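Local coordinates for stage II sporulation protein E (SpoIIE) (Moorella thermoacetica, PDB 3ZT9) that probably acts as a manganese-dependent PP2C-type protein phosphatase that dephosphorylates components of the bacterial stressosome, at residues 6-11 against 21-26; 32-37 against 143-148; 89-94 against 139-144; 171-176 against 187-192. All blocks are in the same frame, centred on the assembly; numbering follows the deposited sequence. Where two conformers were deposited one is given.

Interaction 1: residues 6-11 against 21-26; sequences VGIYTR and DACLVK
V6, I8 and T10 face C23 and V25 with no ring or flat polar group between them: the ring of Y9 sits on the far side of its strand, touched there by V173 and R174 of helix 169-180, so only aliphatic carbons and a sulfur meet. V25 makes its two closest contacts with one methyl, CG2. Its CG1 stands anti to the backbone N (chi1 175°), which puts CG2 beside that nitrogen, 3.5 Å from V6 CG1. The same V25 CG2 lies 3.5 Å from I8 CD1, tighter than a usual van der Waals contact, the two side chains passing alongside each other and pointing opposite ways. The short branch of I8 turns instead to C23, two residues before V25, with I8 CG2 3.7 Å from C23 CB. The two strands run nearly antiparallel (167°), yet share no hydrogen bond, because they belong to different layers of the PP2C beta-sandwich. Strand 6-11 bonds to 187-192 and 21-28 to 31-39, and each is an outermost strand of its sheet, which puts the contact near the surface. An alanine in place of I8 would probably open a gap between the sheets here, with V25 CG2 and the C23 side chain losing the carbons that pack against them. Beyond I8, T10 CG2, held beside the threonine's own backbone N, rests 3.7 Å from C23 SG.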
loop_
_atom_site.group_PDB
_atom_site.type_symbol
_atom_site.label_atom_id
_atom_site.label_comp_id
_atom_site.label_asym_id
_atom_site.label_seq_id
_atom_site.Cartn_x
_atom_site.Cartn_y
_atom_site.Cartn_z
ATOM N N VAL A 6 12.689 2.877 3.751
ATOM C CA VAL A 6 11.245 3.018 3.481
ATOM C C VAL A 6 10.759 4.386 3.903
ATOM O O VAL A 6 11.067 4.846 5.005
ATOM C CB VAL A 6 10.382 1.986 4.252
ATOM C CG1 VAL A 6 8.914 2.103 3.835
ATOM C CG2 VAL A 6 10.899 0.567 4.034
ATOM N N GLY A 7 10.010 5.038 3.022
ATOM C CA GLY A 7 9.407 6.325 3.316
ATOM C C GLY A 7 7.886 6.202 3.284
ATOM O O GLY A 7 7.313 5.519 2.422
ATOM N N ILE A 8 7.235 6.887 4.233
ATOM C CA ILE A 8 5.772 6.943 4.286
ATOM C C ILE A 8 5.321 8.399 4.294
ATOM O O ILE A 8 5.869 9.208 5.033
ATOM C CB ILE A 8 5.250 6.297 5.576
ATOM C CG1 ILE A 8 5.551 4.796 5.570
ATOM C CG2 ILE A 8 3.753 6.542 5.728
ATOM C CD1 ILE A 8 5.070 4.079 6.855
ATOM N N TYR A 9 4.249 8.709 3.559
ATOM C CA TYR A 9 3.623 10.030 3.645
ATOM C C TYR A 9 2.124 9.875 3.599
ATOM O O TYR A 9 1.607 9.095 2.794
ATOM C CB TYR A 9 4.030 10.889 2.461
ATOM C CG TYR A 9 3.314 12.228 2.364
ATOM C CD1 TYR A 9 3.803 13.342 3.054
ATOM C CD2 TYR A 9 2.192 12.398 1.537
ATOM C CE1 TYR A 9 3.168 14.585 2.957
ATOM C CE2 TYR A 9 1.558 13.662 1.435
ATOM C CZ TYR A 9 2.068 14.738 2.133
ATOM O OH TYR A 9 1.446 15.978 2.023
ATOM N N THR A 10 1.417 10.600 4.450
ATOM C CA THR A 10 -0.059 10.649 4.315
ATOM C C THR A 10 -0.499 12.109 4.522
ATOM O O THR A 10 0.219 12.909 5.172
ATOM C CB THR A 10 -0.819 9.772 5.386
ATOM O OG1 THR A 10 -0.587 10.271 6.707
ATOM C CG2 THR A 10 -0.397 8.293 5.316
ATOM N N ARG A 11 -1.649 12.446 3.954
ATOM C CA ARG A 11 -2.199 13.788 4.092
ATOM C C ARG A 11 -3.716 13.672 4.000
ATOM O O ARG A 11 -4.250 13.093 3.051
ATOM C CB ARG A 11 -1.697 14.730 2.979
ATOM C CG ARG A 11 -2.117 16.179 3.218
ATOM C CD ARG A 11 -1.673 17.114 2.094
ATOM N NE ARG A 11 -2.286 16.738 0.820
ATOM C CZ ARG A 11 -1.802 17.061 -0.379
ATOM N NH1 ARG A 11 -0.696 17.784 -0.484
ATOM N NH2 ARG A 11 -2.432 16.667 -1.475
ATOM N N ASP A 21 -6.910 7.484 4.829
ATOM C CA ASP A 21 -6.028 6.428 4.359
ATOM C C ASP A 21 -5.091 5.987 5.503
ATOM O O ASP A 21 -4.898 6.707 6.472
ATOM C CB ASP A 21 -5.122 6.906 3.192
ATOM C CG ASP A 21 -5.870 7.288 1.925
ATOM O OD1 ASP A 21 -7.061 6.965 1.766
ATOM O OD2 ASP A 21 -5.197 7.896 1.053
ATOM N N ALA A 22 -4.490 4.807 5.379
ATOM C CA ALA A 22 -3.527 4.343 6.362
ATOM C C ALA A 22 -2.379 3.580 5.709
ATOM O O ALA A 22 -2.575 2.928 4.695
ATOM C CB ALA A 22 -4.212 3.450 7.397
ATOM N N CYS A 23 -1.200 3.641 6.335
ATOM C CA CYS A 23 0.010 2.932 5.884
ATOM C C CYS A 23 0.552 1.991 6.975
ATOM O O CYS A 23 0.446 2.281 8.169
ATOM C CB CYS A 23 1.114 3.960 5.533
ATOM S SG CYS A 23 0.668 4.950 4.102
ATOM N N LEU A 24 1.153 0.878 6.549
ATOM C CA LEU A 24 1.851 -0.045 7.447
ATOM C C LEU A 24 3.179 -0.426 6.807
ATOM O O LEU A 24 3.236 -0.723 5.616
ATOM C CB LEU A 24 1.043 -1.330 7.622
ATOM C CG LEU A 24 1.728 -2.443 8.426
ATOM C CD1 LEU A 24 1.820 -2.065 9.883
ATOM C CD2 LEU A 24 0.958 -3.736 8.273
ATOM N N VAL A 25 4.242 -0.348 7.583
ATOM C CA VAL A 25 5.529 -0.945 7.230
ATOM C C VAL A 25 5.916 -1.785 8.419
ATOM O O VAL A 25 6.052 -1.273 9.525
ATOM C CB VAL A 25 6.636 0.112 6.963
ATOM C CG1 VAL A 25 7.954 -0.568 6.720
ATOM C CG2 VAL A 25 6.192 0.979 5.747
ATOM N N LYS A 26 6.122 -3.073 8.208
ATOM C CA LYS A 26 6.452 -3.948 9.321
ATOM C C LYS A 26 7.529 -4.935 8.904
ATOM O O LYS A 26 7.429 -5.552 7.856
ATOM C CB LYS A 26 5.178 -4.655 9.817
ATOM C CG LYS A 26 5.359 -5.485 11.116
ATOM C CD LYS A 26 6.124 -4.709 12.193
ATOM C CE LYS A 26 6.239 -5.431 13.565
ATOM N NZ LYS A 26 7.057 -6.692 13.644
#

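Interaction 2: residues 32-37 against 143-148; sequences IFLAVG and DLFLIH
I147 reaches across to L34 and V36 with its two branches parted. Its CG1 lies anti to the carbonyl carbon (chi1 -53°), and the chain then runs on extended (chi2 177°) to place CD1 against L34. There I147 CD1 sits 3.7 Å from L34 CB, and it comes equally near the backbone, 3.6 Å from L34 O. The other branch, CG2, is anti to the backbone N of I147 and meets V36 in a tight methyl contact, I147 CG2 to V36 CG2 being 3.4 Å. V36 CG2, beside its own backbone N, is the methyl that meets it. This is the buried middle of the PP2C beta-sandwich: strand 31-39 belongs to one sheet and 144-148 to the other, their axes 7.2 Å apart and their chains running the same way within 23°. A glycine in place of I147 would probably leave a hole between the sheets, with V36 CG2 and L34 CB stripped of their partner. One pair further back along both strands, L34 and F145 cross at about a right angle, and L34 CD1 approaches F145 CB at 4.1 Å. F145 also packs on V89 of the sheet that holds 31-39 and on I108 of its own, while C87 flanks I147.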
loop_
_atom_site.group_PDB
_atom_site.type_symbol
_atom_site.label_atom_id
_atom_site.label_comp_id
_atom_site.label_asym_id
_atom_site.label_seq_id
_atom_site.Cartn_x
_atom_site.Cartn_y
_atom_site.Cartn_z
ATOM N N ILE A 32 9.632 -8.070 4.855
ATOM C CA ILE A 32 9.055 -6.755 5.085
ATOM C C ILE A 32 7.651 -6.715 4.482
ATOM O O ILE A 32 7.451 -7.166 3.346
ATOM C CB ILE A 32 9.938 -5.657 4.449
ATOM C CG1 ILE A 32 11.350 -5.721 5.031
ATOM C CG2 ILE A 32 9.330 -4.292 4.696
ATOM C CD1 ILE A 32 12.225 -4.563 4.670
ATOM N N PHE A 33 6.686 -6.219 5.244
ATOM C CA PHE A 33 5.345 -6.035 4.728
ATOM C C PHE A 33 5.075 -4.545 4.542
ATOM O O PHE A 33 5.416 -3.722 5.388
ATOM C CB PHE A 33 4.321 -6.608 5.690
ATOM C CG PHE A 33 4.438 -8.110 5.870
ATOM C CD1 PHE A 33 5.440 -8.646 6.673
ATOM C CD2 PHE A 33 3.547 -8.969 5.250
ATOM C CE1 PHE A 33 5.552 -10.037 6.855
ATOM C CE2 PHE A 33 3.640 -10.344 5.448
ATOM C CZ PHE A 33 4.641 -10.870 6.262
ATOM N N LEU A 34 4.462 -4.220 3.414
ATOM C CA LEU A 34 4.167 -2.830 3.078
ATOM C C LEU A 34 2.712 -2.770 2.696
ATOM O O LEU A 34 2.314 -3.479 1.788
ATOM C CB LEU A 34 4.987 -2.380 1.835
ATOM C CG LEU A 34 6.506 -2.639 1.875
ATOM C CD1 LEU A 34 7.072 -2.389 0.487
ATOM C CD2 LEU A 34 7.182 -1.721 2.859
ATOM N N ALA A 35 1.929 -1.904 3.330
ATOM C CA ALA A 35 0.507 -1.903 3.051
ATOM C C ALA A 35 -0.046 -0.498 3.026
ATOM O O ALA A 35 0.371 0.365 3.822
ATOM C CB ALA A 35 -0.271 -2.746 4.125
ATOM N N VAL A 36 -1.032 -0.282 2.142
ATOM C CA VAL A 36 -1.773 0.980 2.171
ATOM C C VAL A 36 -3.253 0.656 2.147
ATOM O O VAL A 36 -3.689 -0.157 1.358
ATOM C CB VAL A 36 -1.425 1.908 0.946
ATOM C CG1 VAL A 36 -2.310 3.150 0.924
ATOM C CG2 VAL A 36 0.084 2.330 0.978
ATOM N N GLY A 37 -4.034 1.335 2.977
ATOM C CA GLY A 37 -5.475 1.146 2.947
ATOM C C GLY A 37 -6.126 2.501 2.697
ATOM O O GLY A 37 -5.584 3.554 3.063
ATOM N N ASP A 143 15.749 -3.170 -6.224
ATOM C CA ASP A 143 14.375 -3.088 -6.725
ATOM C C ASP A 143 13.586 -2.106 -5.854
ATOM O O ASP A 143 13.811 -2.040 -4.649
ATOM C CB ASP A 143 13.720 -4.456 -6.657
ATOM C CG ASP A 143 14.345 -5.462 -7.640
ATOM O OD1 ASP A 143 15.187 -5.084 -8.473
ATOM O OD2 ASP A 143 13.982 -6.646 -7.570
ATOM N N LEU A 144 12.653 -1.388 -6.462
ATOM C CA LEU A 144 11.966 -0.282 -5.796
ATOM C C LEU A 144 10.499 -0.629 -5.742
ATOM O O LEU A 144 9.970 -1.241 -6.679
ATOM C CB LEU A 144 12.173 0.987 -6.590
ATOM C CG LEU A 144 13.601 1.206 -7.104
ATOM C CD1 LEU A 144 13.676 2.127 -8.298
ATOM C CD2 LEU A 144 14.366 1.769 -5.973
ATOM N N PHE A 145 9.825 -0.254 -4.647
ATOM C CA PHE A 145 8.388 -0.499 -4.552
ATOM C C PHE A 145 7.709 0.843 -4.317
ATOM O O PHE A 145 8.149 1.630 -3.483
ATOM C CB PHE A 145 8.090 -1.417 -3.358
ATOM C CG PHE A 145 8.619 -2.836 -3.509
ATOM C CD1 PHE A 145 9.975 -3.124 -3.378
ATOM C CD2 PHE A 145 7.761 -3.871 -3.795
ATOM C CE1 PHE A 145 10.446 -4.433 -3.549
ATOM C CE2 PHE A 145 8.216 -5.161 -3.985
ATOM C CZ PHE A 145 9.572 -5.446 -3.842
ATOM N N LEU A 146 6.638 1.117 -5.046
ATOM C CA LEU A 146 5.857 2.316 -4.826
ATOM C C LEU A 146 4.407 1.840 -4.579
ATOM O O LEU A 146 3.905 0.986 -5.331
ATOM C CB LEU A 146 5.859 3.190 -6.100
ATOM C CG LEU A 146 4.798 4.302 -6.112
ATOM C CD1 LEU A 146 5.083 5.451 -5.117
ATOM C CD2 LEU A 146 4.722 4.819 -7.531
ATOM N N ILE A 147 3.748 2.349 -3.537
ATOM C CA ILE A 147 2.357 2.009 -3.292
ATOM C C ILE A 147 1.651 3.338 -3.011
ATOM O O ILE A 147 2.148 4.141 -2.236
ATOM C CB ILE A 147 2.139 1.036 -2.041
ATOM C CG1 ILE A 147 3.023 -0.240 -2.173
ATOM C CG2 ILE A 147 0.600 0.677 -1.897
ATOM C CD1 ILE A 147 2.966 -1.238 -0.992
ATOM N N HIS A 148 0.505 3.576 -3.625
ATOM C CA HIS A 148 -0.241 4.770 -3.248
ATOM C C HIS A 148 -1.746 4.610 -3.377
ATOM O O HIS A 148 -2.241 3.863 -4.205
ATOM C CB HIS A 148 0.267 6.008 -4.058
ATOM C CG HIS A 148 0.112 5.898 -5.541
ATOM N ND1 HIS A 148 -1.075 6.180 -6.190
ATOM C CD2 HIS A 148 0.998 5.548 -6.509
ATOM C CE1 HIS A 148 -0.910 6.009 -7.494
ATOM N NE2 HIS A 148 0.331 5.611 -7.710
#

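Interaction 3: residues 89-94 against 139-144; sequences VDRRQG and YQEGDL. With MN (manganese (II) ion), chain D.
R91 bends at chi3 (65°), which swings NE round to the hydroxyl of Y139, while E141 bends at chi2 (57°), its side chain running beside that of R91 and pointing the same way. NE of R91 donates to Y139 OH at 3.1 Å, nearly straight (164°), with the oxygen in the guanidinium plane. A second, weak bond runs from R91 NH2 to the same Y139 OH at 3.4 Å. NH2 also makes a salt bridge to E141, 2.8 Å from OE1, and the guanidinium and carboxylate planes stand steeply across each other. The segments join the turn between strands 82-90 and 95-101 to the loop leading into 144-148, where Q140 to D143 form a type II beta turn with G142 at positive phi. E141 OE2 binds a manganese ion at 2.1 Å, and four waters and the C-terminal OXT of R193 complete six ligands; this site is separate from the one bound by D38, D150 and D185. One of those waters donates to E141 OE1 at 2.6 Å, so both carboxylate oxygens are engaged. V89 CG1 lies over one face of the Y139 ring in a CH-pi contact, 4.1 Å from its centroid. The backbone N of Y139 donates to G94 O at 2.9 Å.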
loop_
_atom_site.group_PDB
_atom_site.type_symbol
_atom_site.label_atom_id
_atom_site.label_comp_id
_atom_site.label_asym_id
_atom_site.label_seq_id
_atom_site.Cartn_x
_atom_site.Cartn_y
_atom_site.Cartn_z
ATOM N N VAL A 89 7.677 -8.677 0.961
ATOM C CA VAL A 89 8.994 -8.762 0.307
ATOM C C VAL A 89 9.942 -9.595 1.133
ATOM O O VAL A 89 10.370 -9.186 2.215
ATOM C CB VAL A 89 9.590 -7.360 0.153
ATOM C CG1 VAL A 89 10.832 -7.410 -0.726
ATOM C CG2 VAL A 89 8.504 -6.424 -0.423
ATOM N N ASP A 90 10.246 -10.785 0.647
ATOM C CA ASP A 90 11.127 -11.674 1.338
ATOM C C ASP A 90 12.522 -11.457 0.816
ATOM O O ASP A 90 12.922 -12.098 -0.122
ATOM C CB ASP A 90 10.646 -13.085 1.025
ATOM C CG ASP A 90 11.315 -14.126 1.828
ATOM O OD1 ASP A 90 12.432 -13.933 2.364
ATOM O OD2 ASP A 90 10.690 -15.209 1.873
ATOM N N ARG A 91 13.273 -10.549 1.425
ATOM C CA ARG A 91 14.554 -10.176 0.839
ATOM C C ARG A 91 15.588 -11.291 0.941
ATOM O O ARG A 91 16.423 -11.452 0.070
ATOM C CB ARG A 91 15.031 -8.882 1.495
ATOM C CG ARG A 91 13.989 -7.790 1.390
ATOM C CD ARG A 91 14.474 -6.517 2.057
ATOM N NE ARG A 91 15.624 -5.963 1.353
ATOM C CZ ARG A 91 16.787 -5.633 1.908
ATOM N NH1 ARG A 91 17.023 -5.809 3.215
ATOM N NH2 ARG A 91 17.724 -5.121 1.127
ATOM N N ARG A 92 15.486 -12.104 1.980
ATOM C CA ARG A 92 16.436 -13.186 2.195
ATOM C C ARG A 92 16.271 -14.285 1.137
ATOM O O ARG A 92 17.254 -14.832 0.622
ATOM C CB ARG A 92 16.266 -13.746 3.601
ATOM C CG ARG A 92 14.847 -14.174 3.874
ATOM C CD ARG A 92 14.728 -15.136 5.015
ATOM N NE ARG A 92 13.398 -15.740 5.067
ATOM C CZ ARG A 92 12.558 -15.582 6.073
ATOM N NH1 ARG A 92 12.894 -14.891 7.135
ATOM N NH2 ARG A 92 11.383 -16.159 6.008
ATOM N N GLN A 93 15.032 -14.595 0.769
ATOM C CA GLN A 93 14.823 -15.601 -0.261
ATOM C C GLN A 93 14.693 -15.008 -1.653
ATOM O O GLN A 93 14.702 -15.758 -2.617
ATOM C CB GLN A 93 13.612 -16.458 0.065
ATOM C CG GLN A 93 13.841 -17.325 1.262
ATOM C CD GLN A 93 12.780 -18.364 1.405
ATOM O OE1 GLN A 93 11.599 -18.092 1.210
ATOM N NE2 GLN A 93 13.194 -19.581 1.719
ATOM N N GLY A 94 14.628 -13.678 -1.760
ATOM C CA GLY A 94 14.680 -13.015 -3.046
ATOM C C GLY A 94 13.355 -13.091 -3.793
ATOM O O GLY A 94 13.311 -13.272 -5.017
ATOM N N TYR A 139 12.738 -10.705 -6.180
ATOM C CA TYR A 139 13.289 -9.479 -5.597
ATOM C C TYR A 139 14.820 -9.556 -5.583
ATOM O O TYR A 139 15.406 -10.578 -5.228
ATOM C CB TYR A 139 12.793 -9.283 -4.146
ATOM C CG TYR A 139 13.576 -8.174 -3.437
ATOM C CD1 TYR A 139 13.212 -6.829 -3.602
ATOM C CD2 TYR A 139 14.672 -8.477 -2.642
ATOM C CE1 TYR A 139 13.942 -5.803 -2.995
ATOM C CE2 TYR A 139 15.406 -7.452 -2.021
ATOM C CZ TYR A 139 15.021 -6.133 -2.202
ATOM O OH TYR A 139 15.742 -5.127 -1.628
ATOM N N GLN A 140 15.487 -8.480 -5.958
ATOM C CA GLN A 140 16.895 -8.416 -5.644
ATOM C C GLN A 140 17.160 -7.002 -5.152
ATOM O O GLN A 140 16.457 -6.077 -5.517
ATOM C CB GLN A 140 17.749 -8.800 -6.849
ATOM C CG GLN A 140 17.988 -7.735 -7.844
ATOM C CD GLN A 140 18.991 -8.182 -8.896
ATOM O OE1 GLN A 140 20.089 -7.655 -8.987
ATOM N NE2 GLN A 140 18.613 -9.175 -9.681
ATOM N N GLU A 141 18.181 -6.847 -4.332
ATOM C CA GLU A 141 18.520 -5.526 -3.824
ATOM C C GLU A 141 18.626 -4.489 -4.954
ATOM O O GLU A 141 19.227 -4.746 -6.002
ATOM C CB GLU A 141 19.848 -5.630 -3.057
ATOM C CG GLU A 141 20.455 -4.277 -2.746
ATOM C CD GLU A 141 19.525 -3.393 -1.962
ATOM O OE1 GLU A 141 19.150 -3.825 -0.856
ATOM O OE2 GLU A 141 19.160 -2.281 -2.455
ATOM N N GLY A 142 18.021 -3.334 -4.708
ATOM C CA GLY A 142 17.929 -2.244 -5.660
ATOM C C GLY A 142 16.551 -2.108 -6.293
ATOM O O GLY A 142 16.218 -1.060 -6.863
ATOM N N ASP A 143 15.749 -3.170 -6.224
ATOM C CA ASP A 143 14.375 -3.088 -6.725
ATOM C C ASP A 143 13.586 -2.106 -5.854
ATOM O O ASP A 143 13.811 -2.040 -4.649
ATOM C CB ASP A 143 13.720 -4.456 -6.657
ATOM C CG ASP A 143 14.345 -5.462 -7.640
ATOM O OD1 ASP A 143 15.187 -5.084 -8.473
ATOM O OD2 ASP A 143 13.982 -6.646 -7.570
ATOM N N LEU A 144 12.653 -1.388 -6.462
ATOM C CA LEU A 144 11.966 -0.282 -5.796
ATOM C C LEU A 144 10.499 -0.629 -5.742
ATOM O O LEU A 144 9.970 -1.241 -6.679
ATOM C CB LEU A 144 12.173 0.987 -6.590
ATOM C CG LEU A 144 13.601 1.206 -7.104
ATOM C CD1 LEU A 144 13.676 2.127 -8.298
ATOM C CD2 LEU A 144 14.366 1.769 -5.973
HETATM MN MN MN D . 18.625 -0.452 -1.612
HETATM O O HOH W 1 18.209 -1.604 0.233
HETATM O O HOH W 2 19.153 0.793 -3.310
HETATM O O HOH W 3 20.813 -0.224 -1.222
HETATM O O HOH W 4 18.487 1.586 -0.607
#

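Interaction 4: residues 171-176 against 187-192; sequences ELVRLI and VAVIVA
V173 of helix 169-180 presses onto V191 and V189 of strand 187-192, where the flanking helix of the PP2C alpha-beta sandwich lies on the outer face of a sheet. Helix and strand run roughly antiparallel, at 146° with their axes 8.2 Å apart, and no hydrogen bond crosses between them. Among the apolar contacts one pair is tight: V173 CG1 is 3.3 Å from V191 CG2, closer than usual for two methyls. Both torsions lead to it, since V173 CG1 lies anti to its carbonyl carbon (chi1 -68°) and V191 CG2 does the same on the strand, CG1 having gone anti to N (chi1 167°). The remaining apolar contacts are looser. V173 CG1 also lies 4.2 Å from V189 CG1, and one turn on I176 spans the two valines, its CG2 at 4.3 Å from V189 CG1 and its CD1 on V191. L172 adds its CD2, 4.3 Å from V191 CG1. Polar bonding runs beside the interface: V189 and V191 bond through their backbones to Y9 and G7, I190 to I147, and on the helix R174 bridges to E178. A last group of contacts is methyl against main chain, where V173 CG1 sits 3.4 Å from V191 N and 4.0 Å from I190 C.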
loop_
_atom_site.group_PDB
_atom_site.type_symbol
_atom_site.label_atom_id
_atom_site.label_comp_id
_atom_site.label_asym_id
_atom_site.label_seq_id
_atom_site.Cartn_x
_atom_site.Cartn_y
_atom_site.Cartn_z
ATOM N N GLU A 171 12.024 11.883 2.386
ATOM C CA GLU A 171 11.906 13.138 1.658
ATOM C C GLU A 171 11.221 12.931 0.290
ATOM O O GLU A 171 10.429 13.745 -0.147
ATOM C CB GLU A 171 13.303 13.756 1.431
ATOM C CG GLU A 171 13.969 14.184 2.730
ATOM C CD GLU A 171 15.430 14.464 2.568
ATOM O OE1 GLU A 171 15.988 14.117 1.510
ATOM O OE2 GLU A 171 16.010 15.044 3.509
ATOM N N LEU A 172 11.521 11.834 -0.383
ATOM C CA LEU A 172 10.991 11.609 -1.721
ATOM C C LEU A 172 9.446 11.382 -1.676
ATOM O O LEU A 172 8.714 11.912 -2.512
ATOM C CB LEU A 172 11.697 10.387 -2.314
ATOM C CG LEU A 172 11.260 9.954 -3.708
ATOM C CD1 LEU A 172 11.656 11.004 -4.754
ATOM C CD2 LEU A 172 11.895 8.597 -3.995
ATOM N N VAL A 173 8.948 10.637 -0.697
ATOM C CA VAL A 173 7.490 10.331 -0.636
ATOM C C VAL A 173 6.734 11.594 -0.256
ATOM O O VAL A 173 5.612 11.815 -0.701
ATOM C CB VAL A 173 7.097 9.168 0.358
ATOM C CG1 VAL A 173 7.627 7.841 -0.135
ATOM C CG2 VAL A 173 7.574 9.483 1.816
ATOM N N ARG A 174 7.374 12.460 0.522
ATOM C CA ARG A 174 6.743 13.740 0.845
ATOM C C ARG A 174 6.630 14.585 -0.406
ATOM O O ARG A 174 5.590 15.192 -0.662
ATOM C CB ARG A 174 7.532 14.512 1.890
ATOM C CG ARG A 174 6.780 15.723 2.360
ATOM C CD ARG A 174 7.554 16.543 3.347
ATOM N NE ARG A 174 6.899 17.847 3.443
ATOM C CZ ARG A 174 7.198 18.785 4.332
ATOM N NH1 ARG A 174 8.169 18.580 5.212
ATOM N NH2 ARG A 174 6.520 19.926 4.331
ATOM N N LEU A 175 7.696 14.605 -1.198
ATOM C CA LEU A 175 7.668 15.386 -2.442
ATOM C C LEU A 175 6.596 14.806 -3.381
ATOM O O LEU A 175 5.835 15.534 -3.999
ATOM C CB LEU A 175 9.026 15.365 -3.115
ATOM C CG LEU A 175 9.098 16.019 -4.512
ATOM C CD1 LEU A 175 8.702 17.495 -4.410
ATOM C CD2 LEU A 175 10.528 15.876 -5.145
ATOM N N ILE A 176 6.563 13.497 -3.493
ATOM C CA ILE A 176 5.546 12.840 -4.339
ATOM C C ILE A 176 4.147 13.188 -3.882
ATOM O O ILE A 176 3.310 13.565 -4.696
ATOM C CB ILE A 176 5.769 11.349 -4.382
ATOM C CG1 ILE A 176 7.028 11.068 -5.222
ATOM C CG2 ILE A 176 4.532 10.653 -4.997
ATOM C CD1 ILE A 176 7.493 9.571 -5.152
ATOM N N VAL A 187 -4.440 11.276 0.872
ATOM C CA VAL A 187 -3.293 10.801 0.082
ATOM C C VAL A 187 -2.451 9.899 0.969
ATOM O O VAL A 187 -2.237 10.199 2.149
ATOM C CB VAL A 187 -2.464 11.980 -0.454
ATOM C CG1 VAL A 187 -1.114 11.512 -1.019
ATOM C CG2 VAL A 187 -3.283 12.780 -1.521
ATOM N N ALA A 188 -1.949 8.793 0.418
ATOM C CA ALA A 188 -1.034 7.949 1.154
ATOM C C ALA A 188 -0.027 7.379 0.159
ATOM O O ALA A 188 -0.408 6.932 -0.918
ATOM C CB ALA A 188 -1.788 6.790 1.833
ATOM N N VAL A 189 1.245 7.365 0.529
ATOM C CA VAL A 189 2.282 6.870 -0.366
ATOM C C VAL A 189 3.344 6.176 0.436
ATOM O O VAL A 189 3.768 6.722 1.456
ATOM C CB VAL A 189 3.035 8.031 -1.074
ATOM C CG1 VAL A 189 3.947 7.439 -2.197
ATOM C CG2 VAL A 189 2.071 9.050 -1.634
ATOM N N ILE A 190 3.828 5.027 -0.065
ATOM C CA ILE A 190 5.020 4.367 0.495
ATOM C C ILE A 190 6.034 4.162 -0.629
ATOM O O ILE A 190 5.648 3.794 -1.733
ATOM C CB ILE A 190 4.663 2.964 1.049
ATOM C CG1 ILE A 190 3.713 3.124 2.244
ATOM C CG2 ILE A 190 5.910 2.239 1.494
ATOM C CD1 ILE A 190 3.231 1.741 2.794
ATOM N N VAL A 191 7.316 4.432 -0.384
ATOM C CA VAL A 191 8.369 4.008 -1.309
ATOM C C VAL A 191 9.360 3.201 -0.481
ATOM O O VAL A 191 9.694 3.638 0.600
ATOM C CB VAL A 191 9.094 5.223 -1.903
ATOM C CG1 VAL A 191 10.387 4.782 -2.606
ATOM C CG2 VAL A 191 8.136 6.007 -2.884
ATOM N N ALA A 192 9.788 2.049 -0.993
ATOM C CA ALA A 192 10.789 1.183 -0.345
ATOM C C ALA A 192 11.871 0.868 -1.369
ATOM O O ALA A 192 11.562 0.518 -2.505
ATOM C CB ALA A 192 10.150 -0.106 0.137
#

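In the fold
From the N terminus, interaction 1 comes first, closing a nine-residue loop between strands that lie in different sheets. Strand 21-28 then turns directly into 31-39, where interaction 2 opens; A22 O to G37 N (2.8 Å) joins the two contacts. Interaction 2 spans 105 residues, and interaction 3 starts inside that span and ends on overlapping residues, so it is nearly nested in interaction 2, the two sharing D143 and L144. Interaction 4 follows in series, a short closure that lays helix 169-180 against the strand beside both 6-11 and 144-148. Interactions 1 and 2 thus join the two sheets, interaction 3 ties their loops at one end, and interaction 4 adds the outer helix.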